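Local coordinates for OLD nuclease (Thermus scotoductus, PDB 6P74), which degrades linear and supercoiled double-stranded DNA from 5' to 3', nicks circular DNA, and has DNA-stimulated ATPase activity, at residues Ser84-Thr88 / Val114-Pro118; Leu136-Arg142 / Ile274-Met280; Ile155-Leu159 / Ile259-Phe263; Ala370-Val376 / Cys400-Cys406; Gly408-Ile412 / Val428-Asp433. One frame throughout, in Å; residues are numbered along the deposited sequence.

Interaction 1 (Ser84-Thr88 / Val114-Pro118); sequences SFNIT and VPRYP
Phe85 reaches across from the start of strand 85-97 and lays its ring between Pro115 and Tyr117. Its CG stands anti to the carbonyl carbon, beside the backbone N (chi1 -58°), and this setting carries the ring from CB out over the 114-118 loop. CG itself passes 4.1 Å from Pro115 CB. One flank of the ring comes closer to the same atom, with Phe85 CD1 3.3 Å and CE1 3.4 Å from Pro115 CB. At the tip, CZ comes within 3.7 Å of the carbonyl O of Arg116. The other flank ends on an aromatic partner: Phe85 CE2 sits 3.7 Å from Tyr117 CZ, over the face of the tyrosine ring and offset toward its rim. The pair is a T-shaped stack with Phe85 giving the edge, the planes 85° apart and the centroids 5.2 Å apart. Ser84 OG lies above the centre of one Phe85 face. Further along the strand, Ile87 CD1 touches Pro115 CG at 3.7 Å, and Leu123 packs against Phe85, Ile87 and Tyr117. No hydrogen bond joins the two segments; Arg116 NH1 is hydrogen-bonded to Gly120 O. The contact folds the loop that follows strand 100-109 back onto the antiparallel sheet of the N-terminal ATPase region, consistent with the antiparallel beta subdomain that accompanies the nucleotide-binding core in ABC ATPases.

Interaction 2 (Leu136-Arg142 / Ile274-Met280); sequences LFLDHRR and IIEEPEM
Backbone hydrogen bonds in parallel register join the two strands: Ile274 N to Leu136 O at 2.7 Å, Leu138 N to Ile274 O at 2.7 Å, and Glu276 N to Leu138 O at 3.0 Å. Apolar contacts occupy both faces of this pairing. On one, Ile274 CG2 sits over the face of the Phe137 ring, 4.0 Å from its centroid, a CH-pi contact. On the other, Leu138 CB meets Ile275 CG1 at 4.0 Å. At the C-terminal end of the strands the contact turns polar. Glu276 is extended, CG anti to the backbone N (chi1 -156°), and its OE2 accepts a bond from His140 N at 3.1 Å, met almost head-on. Its OE1 forms a salt bridge with Arg39, while the side chain also touches Thr35 of the inferred ATP site. The run of hydrophobic residues ending in Glu276 and Glu277 is consistent with a Walker B motif, whose acidic residues in ABC ATPases face the bound nucleotide and its magnesium ion. Arg142 NH1 makes a weak 3.4 Å bond to Pro278 O, in the type I turn from Glu277 to Met280. Strand 135-138 forms one margin of the mixed sheet within the chain, with 272-276 between it and 304-308. Helix 34-45 packs on Phe137 and Ile274, whereas helices 154-166 and 246-266 close over Leu138.

Interaction 3 (Ile155-Leu159 / Ile259-Phe263); sequences ILGRL and IFEAF
Phe263 turns its CG anti to the carbonyl carbon, beside its own N (chi1 -85°), a setting that points the ring toward helix 154-166; Leu159, with CG trans to N (chi1 -178°), brings a methyl to meet it. Leu159 CD1 lies over one face of the ring, 4.1 Å from its centroid and offset toward the rim, which makes a CH-pi contact. The ring's end runs up against the helix backbone, Phe263 CE1 approaching Leu159 CA to 3.5 Å. At the ring edge, close to its plane, Ile155 CD1 reaches Phe263 CE2 at 3.3 Å. The two segments run roughly parallel at a crossing angle of 28°, and the contact between them is mainly apolar, with no hydrogen bond across it. Here the helix that opens the dimerization region packs against the long helix 246-266 with which the C-terminal part of the ATPase domain resumes. One turn earlier in helix 246-266, Ile259 CG2 touches Ile155 CG1 at 3.9 Å. Ala262 CB rests 3.9 Å from Leu159 CD1. The second subunit adds Ile192 against Leu159, Thr195 against Ala262 and Phe219 against Leu156, so this interface between helices borders the dimer contact. Arg158 lends its aliphatic part, CG standing 4.1 Å from Phe263 CZ, and its guanidinium continues past the ring to a salt bridge with Glu268 and a bond to Lys269 O.

Interaction 4 (Ala370-Val376 / Cys400-Cys406); sequences AKRALLV and CIAVVDC
Leu375 and Val404 lie side by side and point the same way at the apolar centre of this parallel strand pair, although their nearest methyl groups are modelled too close for the distance to be trusted. Helix 379-391 connects the two strands in a beta-alpha-beta crossover of the Toprim domain. Ala373 and Ala402 share this face; Ala370 CB, from the loop before the strand, touches Ala402 CB at 3.8 Å, and Leu375 CB lies 3.9 Å from Cys406 SG. Ile415 of helix 409-422 packs on both Leu375 and Cys406. The opposite face carries Arg372, Leu374 and Val376 beside Ile401, Val403 and Asp405. There Val403 is covered by Ala385, Leu386 and Phe389 of the crossover helix. Val376 places CG2 between its backbone N and carbonyl carbon (chi1 -50°), 3.6 Å from Val404 O, and its side chain also touches Asp381, an inferred metal ligand. Between the faces, hydrogen bonds pass from one strand to the other in turn: Ala402 N to Arg372 O, Leu374 N to Ala402 O at 2.8 Å, Val404 N to Leu374 O, and Val376 N to Val404 O at 3.0 Å. Toward the start of the pair the pattern frays, as Lys371 N and Arg372 N both make weak bonds to Cys400 O. The extended Lys371 chain runs past Cys400, CG 3.7 Å from its CB, while Arg372 directs NH2 to Val522 O. At the far end, near the inferred metal ligands Glu377 and Asp381, Cys406 N donates to Val376 O at 2.9 Å.

Interaction 5 (Gly408-Ile412 / Val428-Asp433); sequences GKAGI and VVHDED. With SM (samarium (III) ion), chain O.
At the Toprim metal site Lys409, extended from the first turn of helix 409-422, reaches the backbone of Asp431. Lys409 NZ donates to Asp431 O at 2.9 Å. That carbonyl has a second donor, His430 ND1 at 2.7 Å, in the plane of the imidazole but 54° out of the carbonyl plane; lysine and histidine come from opposite faces of it. His430 holds its CG between the backbone N and the carbonyl carbon (chi1 67°), which folds the ring back toward the next residue's oxygen. Two bonds therefore grip the main chain of a residue whose side chain binds metal. Asp431 OD2 coordinates the samarium ion at 2.4 Å, while OD1 accepts from Leu479 N. Glu480 also binds the ion. A water bound to the samarium at 2.6 Å donates to Asp433 OD1. Asp431 and Asp433 are inferred ligands of a divalent cation, whose site the samarium probably marks. A long salt bridge links Lys409 NZ to Asp433 OD2 at 3.7 Å, and the same ammonium is held by Glu456 and Asn460. One turn on, Ile412 CG2 packs on Val428 CG1 at 3.7 Å and its CD1 on His430 CB at 4.1 Å. Strand 426-431 lies between 372-376 and 472-475 in the parallel sheet; helix 409-422 and helix 443-467 pack on its His430 face, and helix 513-523 meets Val429.

How the interactions relate
Interactions 2 and 3 abut in the ATPase part, at the start of the dimerization region: Leu138 packs on Phe260 and Ile155, so the Leu138 face of the strand pair is covered by the helices of interaction 3. Interactions 4 and 5 meet likewise in the Toprim domain, where strands 372-376 and 426-431 are neighbours and Cys406 touches Ile412. Interaction 1 stands apart, its centre about 33 Å from that of the chain. Interactions 3 and 5 are buried, the rest partly so. Chemistry follows place: 1 and 3 are apolar and aromatic, without cross-segment hydrogen bonds; 2 and 4 rest on parallel backbone bonding beside the inferred nucleotide and metal sites; interaction 5 alone includes a salt bridge across its segments and a bound metal ion.

Interaction 1 (Ser84-Thr88 / Val114-Pro118)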
# COMPACT_ATOMS: atom_id res chain seq x y z
N SER A 84 34.93 -13.20 -13.04
CA SER A 84 35.13 -12.92 -14.46
C SER A 84 33.88 -12.37 -15.13
O SER A 84 33.86 -12.22 -16.35
CB SER A 84 35.59 -14.18 -15.18
OG SER A 84 34.61 -15.19 -15.08
N PHE A 85 32.84 -12.07 -14.36
CA PHE A 85 31.59 -11.56 -14.90
C PHE A 85 31.44 -10.07 -14.62
O PHE A 85 31.83 -9.59 -13.55
CB PHE A 85 30.39 -12.31 -14.32
CG PHE A 85 30.44 -13.79 -14.57
CD1 PHE A 85 30.28 -14.29 -15.85
CD2 PHE A 85 30.66 -14.67 -13.53
CE1 PHE A 85 30.33 -15.65 -16.09
CE2 PHE A 85 30.72 -16.04 -13.76
CZ PHE A 85 30.55 -16.53 -15.04
N ASN A 86 30.89 -9.35 -15.59
CA ASN A 86 30.53 -7.94 -15.43
C ASN A 86 29.02 -7.82 -15.59
O ASN A 86 28.50 -7.93 -16.71
CB ASN A 86 31.27 -7.05 -16.43
CG ASN A 86 32.77 -7.06 -16.22
OD1 ASN A 86 33.26 -6.49 -15.25
ND2 ASN A 86 33.49 -7.71 -17.12
N ILE A 87 28.33 -7.61 -14.49
CA ILE A 87 26.88 -7.50 -14.48
C ILE A 87 26.48 -6.05 -14.61
O ILE A 87 27.03 -5.18 -13.92
CB ILE A 87 26.30 -8.11 -13.20
CG1 ILE A 87 26.73 -9.58 -13.07
CG2 ILE A 87 24.78 -7.90 -13.16
CD1 ILE A 87 26.60 -10.36 -14.37
N THR A 88 25.50 -5.78 -15.47
CA THR A 88 25.03 -4.42 -15.72
C THR A 88 23.53 -4.26 -15.48
O THR A 88 22.97 -3.19 -15.79
CB THR A 88 25.38 -3.98 -17.15
OG1 THR A 88 24.51 -4.62 -18.09
CG2 THR A 88 26.83 -4.36 -17.48
N VAL A 114 21.99 -13.91 -19.05
CA VAL A 114 22.41 -14.37 -17.73
C VAL A 114 23.69 -15.18 -17.89
O VAL A 114 23.68 -16.24 -18.56
CB VAL A 114 21.31 -15.21 -17.07
CG1 VAL A 114 21.79 -15.72 -15.71
CG2 VAL A 114 20.02 -14.38 -16.94
N PRO A 115 24.81 -14.75 -17.31
CA PRO A 115 26.05 -15.52 -17.42
C PRO A 115 25.90 -16.88 -16.76
O PRO A 115 25.22 -17.01 -15.74
CB PRO A 115 27.09 -14.66 -16.69
CG PRO A 115 26.47 -13.34 -16.49
CD PRO A 115 24.98 -13.56 -16.46
N ARG A 116 26.52 -17.90 -17.34
CA ARG A 116 26.59 -19.18 -16.66
C ARG A 116 28.04 -19.61 -16.49
O ARG A 116 28.94 -19.13 -17.19
CB ARG A 116 25.77 -20.27 -17.38
CG ARG A 116 26.24 -20.72 -18.75
CD ARG A 116 25.07 -21.29 -19.55
NE ARG A 116 24.01 -20.30 -19.65
CZ ARG A 116 22.91 -20.28 -18.90
NH1 ARG A 116 22.71 -21.24 -18.00
NH2 ARG A 116 22.01 -19.31 -19.06
N TYR A 117 28.26 -20.47 -15.51
CA TYR A 117 29.58 -21.01 -15.24
C TYR A 117 29.90 -22.09 -16.25
O TYR A 117 29.02 -22.57 -16.97
CB TYR A 117 29.64 -21.56 -13.82
CG TYR A 117 29.85 -20.47 -12.80
CD1 TYR A 117 31.14 -20.02 -12.51
CD2 TYR A 117 28.77 -19.87 -12.14
CE1 TYR A 117 31.35 -19.01 -11.59
CE2 TYR A 117 28.97 -18.86 -11.22
CZ TYR A 117 30.26 -18.43 -10.95
OH TYR A 117 30.48 -17.42 -10.03
N PRO A 118 31.16 -22.50 -16.33
CA PRO A 118 31.50 -23.68 -17.14
C PRO A 118 30.68 -24.89 -16.75
O PRO A 118 30.40 -25.75 -17.59
CB PRO A 118 32.99 -23.88 -16.86
CG PRO A 118 33.22 -23.21 -15.53
CD PRO A 118 32.31 -22.03 -15.53

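Interaction 2 (Leu136-Arg142 / Ile274-Met280)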
# COMPACT_ATOMS: atom_id res chain seq x y z
N LEU A 136 18.22 4.38 -1.66
CA LEU A 136 17.45 4.94 -0.56
C LEU A 136 16.06 5.30 -1.07
O LEU A 136 15.93 6.01 -2.07
CB LEU A 136 18.14 6.17 0.02
CG LEU A 136 19.15 5.88 1.12
CD1 LEU A 136 19.76 7.18 1.61
CD2 LEU A 136 18.46 5.15 2.27
N PHE A 137 15.03 4.80 -0.40
CA PHE A 137 13.66 5.12 -0.77
C PHE A 137 13.04 6.05 0.27
O PHE A 137 12.71 5.62 1.38
CB PHE A 137 12.83 3.85 -0.93
CG PHE A 137 11.60 4.06 -1.78
CD1 PHE A 137 10.51 4.75 -1.29
CD2 PHE A 137 11.57 3.60 -3.09
CE1 PHE A 137 9.39 4.97 -2.07
CE2 PHE A 137 10.44 3.81 -3.87
CZ PHE A 137 9.35 4.50 -3.35
N LEU A 138 12.88 7.31 -0.08
CA LEU A 138 12.16 8.27 0.77
C LEU A 138 10.71 8.34 0.32
O LEU A 138 10.35 9.15 -0.54
CB LEU A 138 12.82 9.63 0.72
CG LEU A 138 13.78 9.97 1.84
CD1 LEU A 138 14.84 8.89 1.91
CD2 LEU A 138 14.39 11.34 1.59
N ASP A 139 9.87 7.48 0.88
CA ASP A 139 8.45 7.56 0.59
C ASP A 139 7.79 8.41 1.66
O ASP A 139 8.44 8.94 2.56
CB ASP A 139 7.84 6.16 0.49
CG ASP A 139 7.51 5.56 1.85
OD1 ASP A 139 8.27 5.76 2.82
OD2 ASP A 139 6.47 4.86 1.94
N HIS A 140 6.47 8.58 1.58
CA HIS A 140 5.85 9.44 2.58
C HIS A 140 6.03 8.56 3.81
O HIS A 140 5.28 7.62 4.07
CB HIS A 140 4.48 9.89 2.14
CG HIS A 140 4.52 11.18 1.41
ND1 HIS A 140 4.70 11.25 0.04
CD2 HIS A 140 4.49 12.46 1.85
CE1 HIS A 140 4.74 12.52 -0.33
NE2 HIS A 140 4.61 13.27 0.75
N ARG A 141 7.06 8.90 4.58
CA ARG A 141 7.22 8.41 5.94
C ARG A 141 6.87 9.62 6.80
O ARG A 141 6.11 9.49 7.76
CB ARG A 141 8.66 7.95 6.19
CG ARG A 141 8.98 7.56 7.62
CD ARG A 141 10.47 7.33 7.75
NE ARG A 141 11.22 8.57 7.60
CZ ARG A 141 12.41 8.67 7.01
NH1 ARG A 141 13.02 9.85 6.93
NH2 ARG A 141 13.00 7.60 6.49
N ARG A 142 7.41 10.79 6.45
CA ARG A 142 7.08 12.09 7.06
C ARG A 142 5.76 12.08 7.84
O ARG A 142 5.65 11.49 8.92
CB ARG A 142 7.01 13.18 5.96
CG ARG A 142 8.37 13.56 5.33
CD ARG A 142 8.27 14.29 3.95
NE ARG A 142 9.56 14.87 3.52
CZ ARG A 142 9.74 15.68 2.47
NH1 ARG A 142 8.72 16.04 1.68
NH2 ARG A 142 10.95 16.15 2.21
N ILE A 274 15.53 7.71 -4.17
CA ILE A 274 14.22 7.81 -4.78
C ILE A 274 13.34 8.56 -3.81
O ILE A 274 13.32 8.24 -2.61
CB ILE A 274 13.66 6.42 -5.11
CG1 ILE A 274 14.51 5.79 -6.22
CG2 ILE A 274 12.20 6.51 -5.46
CD1 ILE A 274 14.05 4.41 -6.62
N ILE A 275 12.63 9.58 -4.29
CA ILE A 275 11.77 10.37 -3.41
C ILE A 275 10.38 10.43 -4.00
O ILE A 275 10.20 10.78 -5.18
CB ILE A 275 12.33 11.78 -3.16
CG1 ILE A 275 13.75 11.67 -2.63
CG2 ILE A 275 11.48 12.49 -2.11
CD1 ILE A 275 14.44 12.98 -2.45
N GLU A 276 9.41 10.04 -3.20
CA GLU A 276 8.00 10.20 -3.50
C GLU A 276 7.61 11.62 -3.08
O GLU A 276 7.54 11.91 -1.88
CB GLU A 276 7.23 9.14 -2.74
CG GLU A 276 5.90 8.76 -3.27
CD GLU A 276 5.23 7.74 -2.37
OE1 GLU A 276 4.77 6.70 -2.89
OE2 GLU A 276 5.20 7.98 -1.13
N GLU A 277 7.41 12.53 -4.07
CA GLU A 277 6.93 13.89 -3.83
C GLU A 277 7.80 14.81 -2.98
O GLU A 277 7.33 15.38 -1.99
CB GLU A 277 5.53 13.88 -3.23
CG GLU A 277 4.49 14.03 -4.27
CD GLU A 277 3.79 12.74 -4.55
OE1 GLU A 277 3.08 12.28 -3.63
OE2 GLU A 277 3.95 12.21 -5.68
N PRO A 278 9.06 15.02 -3.35
CA PRO A 278 9.94 15.85 -2.53
C PRO A 278 9.36 17.14 -2.00
O PRO A 278 9.90 17.69 -1.03
CB PRO A 278 11.14 16.11 -3.43
CG PRO A 278 10.61 15.94 -4.85
CD PRO A 278 9.51 14.96 -4.78
N GLU A 279 8.27 17.61 -2.59
CA GLU A 279 7.72 18.89 -2.19
C GLU A 279 6.94 18.80 -0.90
O GLU A 279 6.71 19.83 -0.27
CB GLU A 279 6.80 19.46 -3.27
CG GLU A 279 5.53 18.62 -3.53
CD GLU A 279 5.74 17.55 -4.63
OE1 GLU A 279 6.92 17.17 -4.87
OE2 GLU A 279 4.74 17.12 -5.26
N MET A 280 6.51 17.61 -0.48
CA MET A 280 5.35 17.57 0.39
C MET A 280 5.65 18.20 1.74
O MET A 280 6.69 17.94 2.35
CB MET A 280 4.79 16.16 0.54
CG MET A 280 3.26 16.24 0.43
SD MET A 280 2.27 14.75 0.18
CE MET A 280 0.78 15.43 -0.55

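Interaction 3 (Ile155-Leu159 / Ile259-Phe263)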
# COMPACT_ATOMS: atom_id res chain seq x y z
N ILE A 155 18.23 6.63 5.68
CA ILE A 155 18.71 7.92 5.19
C ILE A 155 19.63 8.58 6.22
O ILE A 155 20.75 9.00 5.91
CB ILE A 155 17.52 8.83 4.84
CG1 ILE A 155 18.01 10.25 4.54
CG2 ILE A 155 16.49 8.83 5.98
CD1 ILE A 155 19.02 10.31 3.42
N LEU A 156 19.17 8.69 7.47
CA LEU A 156 20.03 9.21 8.52
C LEU A 156 21.21 8.27 8.77
O LEU A 156 22.35 8.72 8.96
CB LEU A 156 19.22 9.41 9.79
CG LEU A 156 19.92 10.16 10.93
CD1 LEU A 156 20.41 11.55 10.47
CD2 LEU A 156 18.94 10.28 12.07
N GLY A 157 20.95 6.96 8.73
CA GLY A 157 22.03 5.99 8.87
C GLY A 157 23.16 6.22 7.89
O GLY A 157 24.34 6.13 8.26
N ARG A 158 22.83 6.51 6.63
CA ARG A 158 23.90 6.76 5.68
C ARG A 158 24.64 8.05 6.03
O ARG A 158 25.86 8.14 5.82
CB ARG A 158 23.34 6.78 4.25
CG ARG A 158 24.33 7.20 3.17
CD ARG A 158 25.56 6.29 3.12
NE ARG A 158 26.61 6.81 2.23
CZ ARG A 158 27.52 7.73 2.56
NH1 ARG A 158 27.53 8.27 3.78
NH2 ARG A 158 28.42 8.13 1.68
N LEU A 159 23.95 9.03 6.62
CA LEU A 159 24.61 10.27 7.02
C LEU A 159 25.65 10.02 8.11
O LEU A 159 26.76 10.59 8.07
CB LEU A 159 23.59 11.30 7.48
CG LEU A 159 24.12 12.68 7.90
CD1 LEU A 159 24.77 13.41 6.73
CD2 LEU A 159 23.01 13.54 8.50
N ILE A 259 18.81 17.23 6.42
CA ILE A 259 19.67 16.05 6.26
C ILE A 259 20.39 16.12 4.91
O ILE A 259 21.60 15.90 4.83
CB ILE A 259 18.87 14.75 6.41
CG1 ILE A 259 18.55 14.47 7.88
CG2 ILE A 259 19.67 13.55 5.88
CD1 ILE A 259 17.32 13.62 8.04
N PHE A 260 19.66 16.47 3.86
CA PHE A 260 20.29 16.55 2.54
C PHE A 260 21.30 17.68 2.47
O PHE A 260 22.30 17.56 1.76
CB PHE A 260 19.23 16.71 1.47
CG PHE A 260 18.66 15.40 1.01
CD1 PHE A 260 19.26 14.70 -0.03
CD2 PHE A 260 17.54 14.86 1.62
CE1 PHE A 260 18.74 13.49 -0.45
CE2 PHE A 260 17.02 13.66 1.19
CZ PHE A 260 17.63 12.97 0.16
N GLU A 261 21.05 18.77 3.18
CA GLU A 261 22.05 19.83 3.25
C GLU A 261 23.30 19.37 3.98
O GLU A 261 24.41 19.79 3.63
CB GLU A 261 21.43 21.07 3.90
CG GLU A 261 22.40 22.22 4.20
CD GLU A 261 23.08 22.82 2.97
OE1 GLU A 261 22.61 22.56 1.84
OE2 GLU A 261 24.10 23.55 3.13
N ALA A 262 23.16 18.49 4.99
CA ALA A 262 24.37 17.97 5.62
C ALA A 262 25.15 17.06 4.65
O ALA A 262 26.38 17.14 4.58
CB ALA A 262 24.02 17.23 6.91
N PHE A 263 24.44 16.22 3.89
CA PHE A 263 25.10 15.41 2.86
C PHE A 263 25.95 16.26 1.93
O PHE A 263 27.10 15.93 1.63
CB PHE A 263 24.07 14.65 2.04
CG PHE A 263 23.65 13.34 2.65
CD1 PHE A 263 24.57 12.44 3.10
CD2 PHE A 263 22.30 13.02 2.73
CE1 PHE A 263 24.17 11.23 3.65
CE2 PHE A 263 21.90 11.82 3.29
CZ PHE A 263 22.83 10.93 3.74

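Interaction 4 (Ala370-Val376 / Cys400-Cys406)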
# COMPACT_ATOMS: atom_id res chain seq x y z
N ALA A 370 -0.71 19.88 -17.21
CA ALA A 370 -1.98 20.27 -17.79
C ALA A 370 -2.45 19.24 -18.80
O ALA A 370 -1.65 18.49 -19.37
CB ALA A 370 -1.86 21.64 -18.47
N LYS A 371 -3.77 19.21 -19.01
CA LYS A 371 -4.30 18.41 -20.11
C LYS A 371 -3.93 19.02 -21.46
O LYS A 371 -3.69 18.28 -22.43
CB LYS A 371 -5.82 18.28 -19.98
CG LYS A 371 -6.26 17.42 -18.81
CD LYS A 371 -7.79 17.33 -18.72
CE LYS A 371 -8.25 16.40 -17.59
NZ LYS A 371 -9.76 16.39 -17.49
N ARG A 372 -3.87 20.35 -21.54
CA ARG A 372 -3.59 21.08 -22.78
C ARG A 372 -2.99 22.43 -22.42
O ARG A 372 -3.26 22.99 -21.35
CB ARG A 372 -4.87 21.26 -23.61
CG ARG A 372 -5.05 20.22 -24.69
CD ARG A 372 -6.39 19.53 -24.58
NE ARG A 372 -7.47 20.50 -24.55
CZ ARG A 372 -8.75 20.18 -24.54
NH1 ARG A 372 -9.11 18.90 -24.56
NH2 ARG A 372 -9.67 21.13 -24.51
N ALA A 373 -2.19 22.98 -23.34
CA ALA A 373 -1.53 24.26 -23.11
C ALA A 373 -1.78 25.21 -24.27
O ALA A 373 -1.67 24.82 -25.44
CB ALA A 373 -0.01 24.08 -22.92
N LEU A 374 -2.09 26.46 -23.94
CA LEU A 374 -2.06 27.58 -24.88
C LEU A 374 -0.76 28.35 -24.63
O LEU A 374 -0.55 28.88 -23.53
CB LEU A 374 -3.28 28.49 -24.72
CG LEU A 374 -3.31 29.75 -25.62
CD1 LEU A 374 -3.45 29.41 -27.13
CD2 LEU A 374 -4.42 30.68 -25.22
N LEU A 375 0.11 28.39 -25.64
CA LEU A 375 1.42 29.04 -25.54
C LEU A 375 1.33 30.44 -26.14
O LEU A 375 1.00 30.57 -27.32
CB LEU A 375 2.47 28.21 -26.28
CG LEU A 375 2.43 26.73 -25.90
CD1 LEU A 375 3.60 25.93 -26.51
CD2 LEU A 375 2.42 26.58 -24.35
N VAL A 376 1.63 31.48 -25.35
CA VAL A 376 1.65 32.86 -25.83
C VAL A 376 3.01 33.49 -25.51
O VAL A 376 3.81 32.96 -24.72
CB VAL A 376 0.48 33.72 -25.26
CG1 VAL A 376 -0.84 33.02 -25.43
CG2 VAL A 376 0.72 34.06 -23.80
N CYS A 400 -8.21 22.19 -16.88
CA CYS A 400 -6.77 21.88 -16.88
C CYS A 400 -6.08 22.34 -18.16
O CYS A 400 -5.26 21.63 -18.74
CB CYS A 400 -6.52 20.39 -16.64
SG CYS A 400 -7.27 19.76 -15.12
N ILE A 401 -6.40 23.57 -18.59
CA ILE A 401 -5.69 24.21 -19.68
C ILE A 401 -4.71 25.20 -19.07
O ILE A 401 -5.11 26.11 -18.35
CB ILE A 401 -6.65 24.92 -20.65
CG1 ILE A 401 -7.62 23.92 -21.27
CG2 ILE A 401 -5.83 25.67 -21.73
CD1 ILE A 401 -8.76 24.56 -22.02
N ALA A 402 -3.42 25.02 -19.35
CA ALA A 402 -2.42 25.99 -18.92
C ALA A 402 -2.25 27.05 -20.00
O ALA A 402 -1.98 26.73 -21.15
CB ALA A 402 -1.08 25.32 -18.66
N VAL A 403 -2.40 28.30 -19.61
CA VAL A 403 -2.05 29.42 -20.46
C VAL A 403 -0.66 29.87 -20.05
O VAL A 403 -0.47 30.35 -18.93
CB VAL A 403 -3.08 30.55 -20.34
CG1 VAL A 403 -2.65 31.73 -21.21
CG2 VAL A 403 -4.47 30.02 -20.70
N VAL A 404 0.31 29.74 -20.94
CA VAL A 404 1.72 29.84 -20.57
C VAL A 404 2.35 31.04 -21.27
O VAL A 404 2.40 31.11 -22.50
CB VAL A 404 2.48 28.56 -20.93
CG1 VAL A 404 2.45 28.34 -22.43
CG2 VAL A 404 3.87 28.69 -20.44
N ASP A 405 2.84 31.98 -20.46
CA ASP A 405 3.64 33.11 -20.89
C ASP A 405 5.07 32.61 -21.14
O ASP A 405 5.80 32.28 -20.20
CB ASP A 405 3.54 34.18 -19.79
CG ASP A 405 4.59 35.28 -19.87
OD1 ASP A 405 5.43 35.29 -20.79
OD2 ASP A 405 4.56 36.17 -18.97
N CYS A 406 5.46 32.50 -22.40
CA CYS A 406 6.70 31.78 -22.71
C CYS A 406 7.93 32.68 -22.76
O CYS A 406 9.05 32.17 -22.90
CB CYS A 406 6.57 31.03 -24.04
SG CYS A 406 5.28 29.74 -24.10

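Interaction 5 (Gly408-Ile412 / Val428-Asp433)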
# COMPACT_ATOMS: atom_id res chain seq x y z
N GLY A 408 8.52 35.28 -25.05
CA GLY A 408 8.89 35.69 -26.40
C GLY A 408 8.96 34.50 -27.32
O GLY A 408 8.73 33.35 -26.93
N LYS A 409 9.31 34.76 -28.59
CA LYS A 409 9.17 33.72 -29.60
C LYS A 409 10.16 32.58 -29.37
O LYS A 409 9.77 31.40 -29.40
CB LYS A 409 9.29 34.32 -30.99
CG LYS A 409 8.07 35.25 -31.30
CD LYS A 409 8.13 35.86 -32.70
CE LYS A 409 6.88 36.72 -32.98
NZ LYS A 409 6.98 37.42 -34.29
N ALA A 410 11.43 32.91 -29.10
CA ALA A 410 12.41 31.87 -28.77
C ALA A 410 11.95 31.05 -27.57
O ALA A 410 12.21 29.84 -27.51
CB ALA A 410 13.80 32.49 -28.52
N GLY A 411 11.25 31.68 -26.63
CA GLY A 411 10.70 30.94 -25.50
C GLY A 411 9.60 29.99 -25.91
O GLY A 411 9.46 28.91 -25.33
N ILE A 412 8.80 30.39 -26.91
CA ILE A 412 7.75 29.51 -27.42
C ILE A 412 8.36 28.27 -28.08
O ILE A 412 7.93 27.15 -27.81
CB ILE A 412 6.83 30.27 -28.40
CG1 ILE A 412 5.97 31.28 -27.66
CG2 ILE A 412 5.89 29.30 -29.09
CD1 ILE A 412 5.14 32.15 -28.57
N VAL A 428 -0.35 27.36 -30.17
CA VAL A 428 0.48 28.56 -30.13
C VAL A 428 -0.30 29.74 -30.72
O VAL A 428 -0.91 29.63 -31.80
CB VAL A 428 1.79 28.36 -30.92
CG1 VAL A 428 2.63 29.60 -30.78
CG2 VAL A 428 2.55 27.12 -30.45
N VAL A 429 -0.26 30.89 -30.04
CA VAL A 429 -0.63 32.17 -30.66
C VAL A 429 0.54 33.12 -30.47
O VAL A 429 1.06 33.25 -29.36
CB VAL A 429 -1.90 32.81 -30.05
CG1 VAL A 429 -2.61 33.65 -31.10
CG2 VAL A 429 -2.80 31.79 -29.42
N HIS A 430 0.89 33.84 -31.53
CA HIS A 430 1.87 34.91 -31.39
C HIS A 430 1.62 35.98 -32.45
O HIS A 430 0.88 35.78 -33.43
CB HIS A 430 3.29 34.34 -31.50
CG HIS A 430 3.61 33.82 -32.86
ND1 HIS A 430 4.01 34.65 -33.89
CD2 HIS A 430 3.57 32.57 -33.38
CE1 HIS A 430 4.22 33.92 -34.97
NE2 HIS A 430 3.97 32.66 -34.69
N ASP A 431 2.27 37.13 -32.25
CA ASP A 431 2.17 38.22 -33.22
C ASP A 431 3.08 37.98 -34.41
O ASP A 431 4.12 37.33 -34.31
CB ASP A 431 2.55 39.57 -32.56
CG ASP A 431 1.49 40.06 -31.56
OD1 ASP A 431 0.37 39.53 -31.60
OD2 ASP A 431 1.78 40.96 -30.72
N GLU A 432 2.68 38.53 -35.56
CA GLU A 432 3.56 38.48 -36.72
C GLU A 432 4.75 39.42 -36.53
O GLU A 432 5.91 39.02 -36.74
CB GLU A 432 2.79 38.84 -37.98
CG GLU A 432 3.58 38.72 -39.29
CD GLU A 432 2.84 39.41 -40.45
OE1 GLU A 432 1.86 40.11 -40.16
OE2 GLU A 432 3.24 39.27 -41.63
N ASP A 433 4.49 40.68 -36.17
CA ASP A 433 5.55 41.67 -35.90
C ASP A 433 6.36 42.02 -37.14
O ASP A 433 7.57 42.24 -37.06
CB ASP A 433 6.47 41.20 -34.78
CG ASP A 433 5.83 41.37 -33.42
OD1 ASP A 433 5.04 42.33 -33.28
OD2 ASP A 433 6.11 40.58 -32.51
SM SM O . 3.07 41.94 -29.01
O HOH W 1 3.95 43.18 -31.11